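Local coordinates for protein HAD family phosphatase (Pseudomonas syringae pv. tomato, PDB 2ODA) that is a HAD-superfamily protein, probably a phosphatase or related hydrolase, of a Pseudomonas-specific subfamily whose substrate is uncertain, at residues Leu69-Pro72 against Val73-Trp76; Ile173-Leu176 against Gly177-Glu180; Ala184-Ala187 against Leu188-Lys192. All coordinates share one frame; numbering follows the deposited sequence.

Contact 1: Leu69-Pro72 against Val73-Trp76; sequences LAAP and VNDW
A70 and V73 meet on the buried side of a turn. The CB of A70 lies 4.3 Å from CG2 of V73. V73 CG2 lies closer still to A70 O, at 3.4 Å. The first torsion of V73 (chi1 -62°) sets CG2 between its backbone N and carbonyl carbon, and this brings CG2 against A70 O. A70 O takes the V73 N-H at 2.9 Å. N74 N also approaches A70 O, but that bond is weak, with an angle of 123° at the hydrogen. Residues A70 to V73 form a type I beta-turn following helix 63-69, on the way to strand 78-79, an edge strand of the parallel sheet of this HAD-like fold. W57 of strand 55-58 covers both A70 and V73, and L45 of helix 41-51 adds to the cover of V73. The other side is looser and wetter. The amide of N74 folds back over the turn, and its ND2 comes to 3.5 Å from A71 CA. One water lies 2.7 Å from A71 O and accepts the N-H of D75. A second water joins P72 O, at 2.9 Å, to W76 NE1, at 3.0 Å. It sits at the edge of the indole, in the ring plane.

Contact 2: Ile173-Leu176 against Gly177-Glu180; sequences IDHL and GELE
The turn between strand 171-173, at one edge of the parallel sheet, and helix 179-191 holds this contact. I173 and E178 meet across it, with I173 CB 3.9 Å from E178 CB. The I173 side chain also reaches the helix start, where its CD1 lies 3.8 Å from L179 N.

H175 does two jobs. Its backbone O accepts the N-H of E178 at 3.0 Å. Its ring turns back to the next residue but one, and ND1 accepts a weak bond from G177 N at 2.9 Å. The angle at that hydrogen is only 127°. The first torsion of H175 (chi1 55°) places the ring between its own N and carbonyl carbon, and from there ND1 can reach the G177 amide. The CH2 at E178 CG lies over one face of the imidazole, off toward the rim. This is a CH-pi contact, with CG 4.2 Å from the centroid of the H175 ring. The E178 carboxylate plane is turned 66° from that ring.

L176 O accepts the N-H of L179 at 3.0 Å. A water accepts from E180 N and lies 3.1 Å from L176 O. L176 and L179 are buried against I111 of strand 109-112, and L179 also meets L48 of helix 41-51. On the strand side, I173 keeps backbone bonds to G130 and A132.

The two i to i+3 bonds mark a short 3-10 turn leading into an alpha-helix. It forms the strand-to-helix join of an alpha/beta fold with a parallel sheet, as in the Rossmann-like core of HAD proteins.

Contact 3: Ala184-Ala187 against Leu188-Lys192; sequences ADIA and LRRSK
Four successive i to i+4 bonds run along the backbone, from L188 N to A184 O through S191 N to A187 O, and the straightest is R189 N to D185 O, at 3.0 Å and 175°. These bonds belong to the last turns of helix 179-191.

D185 and L188 cross at an angle on the exposed side, with D185 OD1 3.9 Å from L188 CD2. R189 lies back along the helix. Its CG is 3.5 Å from D185 O, and a bend at chi3 (63°) carries the guanidinium toward I186. I186 CG1 stands 4.4 Å from R189 NH1. A water joins the charged groups: it donates to D185 OD2 at 2.6 Å and accepts from R189 NH1 at 3.0 Å. It lies in the guanidinium plane, at the edge. The stronger partner of R189 is E194, just past the helix, which forms a salt bridge to NE. NH1 also bonds to the backbone O of H170.

I186 is buried against W127 and I129 of strand 127-131. Its CG2 meets the CD of R190 at 4.2 Å. The aliphatic part of R190 also packs on the I186 backbone, with R190 CG against I186 O. R190 NH1 bonds to T5 O.

At the end of the helix S191 OG turns back and donates to L188 O at 2.6 Å, in the carbonyl plane and on a lone pair. K192 is the first residue to leave helical backbone angles.

The carboxylate and guanidinium of D185 and R189 do not touch directly. The water links them, so the charges probably interact through it rather than as a direct salt bridge, while E194 and H170 O hold the R189 head and probably limit its movement.

Going from the N terminus, contact 1 comes first. It turns the chain after helix 63-69 toward strand 78-79, one outer strand of the parallel sheet. Contact 2 lies far later in the sequence and joins strand 171-173, the other outer strand, to helix 179-191. Contact 3 continues along that helix to its C-terminal end. The three follow in series; none nests in or crosses another. Contacts 2 and 3 adjoin in sequence, with centres about 16 Å apart. Contacts 1 and 2 do not touch, yet both pack on helix 41-51. Contacts 2 and 3 both pack against strand 127-131.

Contact 1: Leu69-Pro72 against Val73-Trp76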
loop_
_atom_site.group_PDB
_atom_site.type_symbol
_atom_site.label_atom_id
_atom_site.label_comp_id
_atom_site.label_asym_id
_atom_site.label_seq_id
_atom_site.Cartn_x
_atom_site.Cartn_y
_atom_site.Cartn_z
ATOM N N LEU B 69 11.672 -0.050 25.080
ATOM C CA LEU B 69 11.953 -1.235 24.240
ATOM C C LEU B 69 12.808 -0.948 23.005
ATOM O O LEU B 69 13.578 -1.815 22.573
ATOM C CB LEU B 69 10.650 -1.925 23.767
ATOM C CG LEU B 69 9.922 -2.804 24.771
ATOM C CD1 LEU B 69 8.743 -3.486 24.075
ATOM C CD2 LEU B 69 10.906 -3.849 25.344
ATOM N N ALA B 70 12.657 0.249 22.421
ATOM C CA ALA B 70 13.377 0.589 21.194
ATOM C C ALA B 70 14.838 1.034 21.437
ATOM O O ALA B 70 15.590 1.265 20.479
ATOM C CB ALA B 70 12.598 1.634 20.352
ATOM N N ALA B 71 15.237 1.117 22.710
ATOM C CA ALA B 71 16.612 1.516 23.069
ATOM C C ALA B 71 17.730 0.860 22.230
ATOM O O ALA B 71 18.596 1.589 21.720
ATOM C CB ALA B 71 16.870 1.362 24.576
ATOM N N PRO B 72 17.730 -0.490 22.073
ATOM C CA PRO B 72 18.820 -1.074 21.293
ATOM C C PRO B 72 18.810 -0.852 19.766
ATOM O O PRO B 72 19.768 -1.250 19.110
ATOM C CB PRO B 72 18.710 -2.574 21.614
ATOM C CG PRO B 72 17.250 -2.772 21.839
ATOM C CD PRO B 72 16.865 -1.549 22.638
ATOM N N VAL B 73 17.767 -0.218 19.221
ATOM C CA VAL B 73 17.692 0.054 17.775
ATOM C C VAL B 73 17.517 1.535 17.424
ATOM O O VAL B 73 17.588 1.909 16.251
ATOM C CB VAL B 73 16.566 -0.764 17.045
ATOM C CG1 VAL B 73 16.799 -2.284 17.142
ATOM C CG2 VAL B 73 15.142 -0.360 17.519
ATOM N N ASN B 74 17.283 2.395 18.410
ATOM C CA ASN B 74 16.954 3.781 18.072
ATOM C C ASN B 74 18.131 4.639 17.577
ATOM O O ASN B 74 17.930 5.794 17.233
ATOM C CB ASN B 74 16.161 4.495 19.191
ATOM C CG ASN B 74 16.966 4.686 20.467
ATOM O OD1 ASN B 74 18.183 4.878 20.438
ATOM N ND2 ASN B 74 16.274 4.655 21.602
ATOM N N ASP B 75 19.341 4.083 17.588
ATOM C CA ASP B 75 20.514 4.748 17.008
ATOM C C ASP B 75 20.276 4.985 15.495
ATOM O O ASP B 75 20.782 5.953 14.936
ATOM C CB ASP B 75 21.791 3.885 17.189
ATOM C CG ASP B 75 22.402 3.951 18.609
ATOM O OD1 ASP B 75 22.462 5.033 19.229
ATOM O OD2 ASP B 75 22.869 2.892 19.105
ATOM N N TRP B 76 19.499 4.113 14.834
ATOM C CA TRP B 76 19.440 4.127 13.373
ATOM C C TRP B 76 18.095 3.723 12.783
ATOM O O TRP B 76 17.797 4.019 11.621
ATOM C CB TRP B 76 20.544 3.225 12.820
ATOM C CG TRP B 76 20.300 1.763 13.098
ATOM C CD1 TRP B 76 20.477 1.096 14.290
ATOM C CD2 TRP B 76 19.807 0.799 12.167
ATOM N NE1 TRP B 76 20.123 -0.229 14.149
ATOM C CE2 TRP B 76 19.718 -0.439 12.851
ATOM C CE3 TRP B 76 19.431 0.857 10.811
ATOM C CZ2 TRP B 76 19.278 -1.608 12.216
ATOM C CZ3 TRP B 76 18.996 -0.311 10.185
ATOM C CH2 TRP B 76 18.929 -1.524 10.891
HETATM O O HOH W 1 20.247 1.878 19.597
HETATM O O HOH W 2 20.660 -1.988 16.501
#

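Contact 2: Ile173-Leu176 against Gly177-Glu180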
loop_
_atom_site.group_PDB
_atom_site.type_symbol
_atom_site.label_atom_id
_atom_site.label_comp_id
_atom_site.label_asym_id
_atom_site.label_seq_id
_atom_site.Cartn_x
_atom_site.Cartn_y
_atom_site.Cartn_z
ATOM N N ILE B 173 10.811 -18.422 9.586
ATOM C CA ILE B 173 12.146 -18.719 10.069
ATOM C C ILE B 173 12.163 -18.760 11.600
ATOM O O ILE B 173 11.275 -18.215 12.260
ATOM C CB ILE B 173 13.207 -17.686 9.545
ATOM C CG1 ILE B 173 12.792 -16.235 9.895
ATOM C CG2 ILE B 173 13.399 -17.900 8.017
ATOM C CD1 ILE B 173 13.842 -15.140 9.564
ATOM N N ASP B 174 13.194 -19.395 12.144
ATOM C CA ASP B 174 13.256 -19.666 13.588
ATOM C C ASP B 174 13.649 -18.418 14.381
ATOM O O ASP B 174 13.275 -18.277 15.554
ATOM C CB ASP B 174 14.309 -20.722 13.870
ATOM C CG ASP B 174 13.883 -22.136 13.489
ATOM O OD1 ASP B 174 12.732 -22.384 13.055
ATOM O OD2 ASP B 174 14.770 -23.014 13.640
ATOM N N HIS B 175 14.467 -17.560 13.773
ATOM C CA HIS B 175 15.009 -16.376 14.462
ATOM C C HIS B 175 15.628 -15.453 13.436
ATOM O O HIS B 175 15.862 -15.860 12.303
ATOM C CB HIS B 175 16.073 -16.788 15.525
ATOM C CG HIS B 175 17.189 -17.623 14.971
ATOM N ND1 HIS B 175 18.268 -17.084 14.303
ATOM C CD2 HIS B 175 17.385 -18.961 14.971
ATOM C CE1 HIS B 175 19.082 -18.056 13.919
ATOM N NE2 HIS B 175 18.560 -19.205 14.304
ATOM N N LEU B 176 15.939 -14.226 13.858
ATOM C CA LEU B 176 16.529 -13.216 12.963
ATOM C C LEU B 176 17.908 -13.560 12.379
ATOM O O LEU B 176 18.323 -12.974 11.376
ATOM C CB LEU B 176 16.554 -11.842 13.632
ATOM C CG LEU B 176 15.187 -11.212 13.938
ATOM C CD1 LEU B 176 15.368 -9.890 14.681
ATOM C CD2 LEU B 176 14.383 -11.017 12.641
ATOM N N GLY B 177 18.619 -14.509 12.981
ATOM C CA GLY B 177 19.905 -14.934 12.410
ATOM C C GLY B 177 19.695 -15.527 11.018
ATOM O O GLY B 177 20.635 -15.633 10.211
ATOM N N GLU B 178 18.469 -15.964 10.754
ATOM C CA GLU B 178 18.116 -16.557 9.457
ATOM C C GLU B 178 17.541 -15.551 8.468
ATOM O O GLU B 178 17.165 -15.915 7.339
ATOM C CB GLU B 178 17.103 -17.696 9.663
ATOM C CG GLU B 178 17.661 -18.907 10.378
ATOM C CD GLU B 178 18.711 -19.660 9.561
ATOM O OE1 GLU B 178 18.688 -19.554 8.319
ATOM O OE2 GLU B 178 19.555 -20.364 10.158
ATOM N N LEU B 179 17.484 -14.278 8.865
ATOM C CA LEU B 179 16.821 -13.286 8.019
ATOM C C LEU B 179 17.504 -13.104 6.659
ATOM O O LEU B 179 16.837 -12.998 5.647
ATOM C CB LEU B 179 16.703 -11.927 8.722
ATOM C CG LEU B 179 16.000 -10.827 7.912
ATOM C CD1 LEU B 179 14.508 -11.149 7.707
ATOM C CD2 LEU B 179 16.135 -9.532 8.641
ATOM N N GLU B 180 18.830 -13.044 6.652
ATOM C CA GLU B 180 19.568 -12.767 5.414
ATOM C C GLU B 180 19.271 -13.812 4.344
ATOM O O GLU B 180 18.910 -13.468 3.204
ATOM C CB GLU B 180 21.077 -12.677 5.723
ATOM C CG GLU B 180 21.930 -11.930 4.713
ATOM C CD GLU B 180 23.078 -11.123 5.369
ATOM O OE1 GLU B 180 23.521 -10.162 4.735
ATOM O OE2 GLU B 180 23.519 -11.422 6.511
HETATM O O HOH W 3 20.287 -12.519 9.069
#

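Contact 3: Ala184-Ala187 against Leu188-Lys192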
loop_
_atom_site.group_PDB
_atom_site.type_symbol
_atom_site.label_atom_id
_atom_site.label_comp_id
_atom_site.label_asym_id
_atom_site.label_seq_id
_atom_site.Cartn_x
_atom_site.Cartn_y
_atom_site.Cartn_z
ATOM N N ALA B 184 17.125 -13.574 0.830
ATOM C CA ALA B 184 17.737 -14.009 -0.444
ATOM C C ALA B 184 16.813 -14.966 -1.198
ATOM O O ALA B 184 16.691 -14.887 -2.430
ATOM C CB ALA B 184 19.135 -14.640 -0.209
ATOM N N ASP B 185 16.136 -15.855 -0.465
ATOM C CA ASP B 185 15.220 -16.801 -1.119
ATOM C C ASP B 185 13.946 -16.105 -1.625
ATOM O O ASP B 185 13.420 -16.463 -2.680
ATOM C CB ASP B 185 14.911 -18.000 -0.210
ATOM C CG ASP B 185 14.647 -19.263 -1.000
ATOM O OD1 ASP B 185 15.493 -19.605 -1.872
ATOM O OD2 ASP B 185 13.575 -19.866 -0.794
ATOM N N ILE B 186 13.454 -15.100 -0.896
ATOM C CA ILE B 186 12.338 -14.284 -1.412
ATOM C C ILE B 186 12.751 -13.519 -2.684
ATOM O O ILE B 186 11.964 -13.399 -3.647
ATOM C CB ILE B 186 11.749 -13.367 -0.326
ATOM C CG1 ILE B 186 10.936 -14.230 0.677
ATOM C CG2 ILE B 186 10.873 -12.247 -0.957
ATOM C CD1 ILE B 186 10.544 -13.489 2.015
ATOM N N ALA B 187 13.986 -13.027 -2.710
ATOM C CA ALA B 187 14.463 -12.310 -3.907
ATOM C C ALA B 187 14.450 -13.238 -5.127
ATOM O O ALA B 187 14.048 -12.820 -6.214
ATOM C CB ALA B 187 15.858 -11.735 -3.668
ATOM N N LEU B 188 14.876 -14.494 -4.930
ATOM C CA LEU B 188 14.838 -15.541 -5.957
ATOM C C LEU B 188 13.416 -15.824 -6.408
ATOM O O LEU B 188 13.139 -15.840 -7.613
ATOM C CB LEU B 188 15.513 -16.833 -5.460
ATOM C CG LEU B 188 15.733 -18.035 -6.413
ATOM C CD1 LEU B 188 16.518 -17.670 -7.711
ATOM C CD2 LEU B 188 16.455 -19.201 -5.660
ATOM N N ARG B 189 12.506 -16.035 -5.461
ATOM C CA ARG B 189 11.059 -16.139 -5.801
ATOM C C ARG B 189 10.545 -14.952 -6.644
ATOM O O ARG B 189 9.889 -15.144 -7.674
ATOM C CB ARG B 189 10.193 -16.351 -4.543
ATOM C CG ARG B 189 10.367 -17.735 -3.956
ATOM C CD ARG B 189 10.033 -17.808 -2.465
ATOM N NE ARG B 189 8.632 -17.482 -2.216
ATOM C CZ ARG B 189 8.040 -17.562 -1.032
ATOM N NH1 ARG B 189 8.723 -17.997 0.016
ATOM N NH2 ARG B 189 6.752 -17.234 -0.910
ATOM N N ARG B 190 10.918 -13.739 -6.244
ATOM C CA ARG B 190 10.573 -12.522 -6.996
ATOM C C ARG B 190 11.131 -12.542 -8.414
ATOM O O ARG B 190 10.452 -12.113 -9.359
ATOM C CB ARG B 190 11.062 -11.271 -6.260
ATOM C CG ARG B 190 10.236 -10.953 -5.000
ATOM C CD ARG B 190 10.751 -9.725 -4.279
ATOM N NE ARG B 190 10.699 -8.528 -5.122
ATOM C CZ ARG B 190 11.488 -7.470 -4.956
ATOM N NH1 ARG B 190 12.358 -7.442 -3.968
ATOM N NH2 ARG B 190 11.396 -6.429 -5.769
ATOM N N SER B 191 12.355 -13.058 -8.553
ATOM C CA SER B 191 13.024 -13.145 -9.848
ATOM C C SER B 191 12.250 -14.080 -10.781
ATOM O O SER B 191 12.306 -13.927 -12.000
ATOM C CB SER B 191 14.493 -13.594 -9.675
ATOM O OG SER B 191 14.610 -15.011 -9.549
ATOM N N LYS B 192 11.512 -15.024 -10.194
ATOM C CA LYS B 192 10.687 -15.994 -10.926
ATOM C C LYS B 192 9.248 -15.511 -11.126
ATOM O O LYS B 192 8.364 -16.288 -11.511
ATOM C CB LYS B 192 10.694 -17.359 -10.216
ATOM C CG LYS B 192 12.077 -17.978 -10.109
ATOM C CD LYS B 192 12.104 -19.171 -9.147
ATOM C CE LYS B 192 13.525 -19.745 -9.098
ATOM N NZ LYS B 192 13.582 -21.105 -8.496
HETATM O O HOH W 4 11.423 -19.100 0.492
#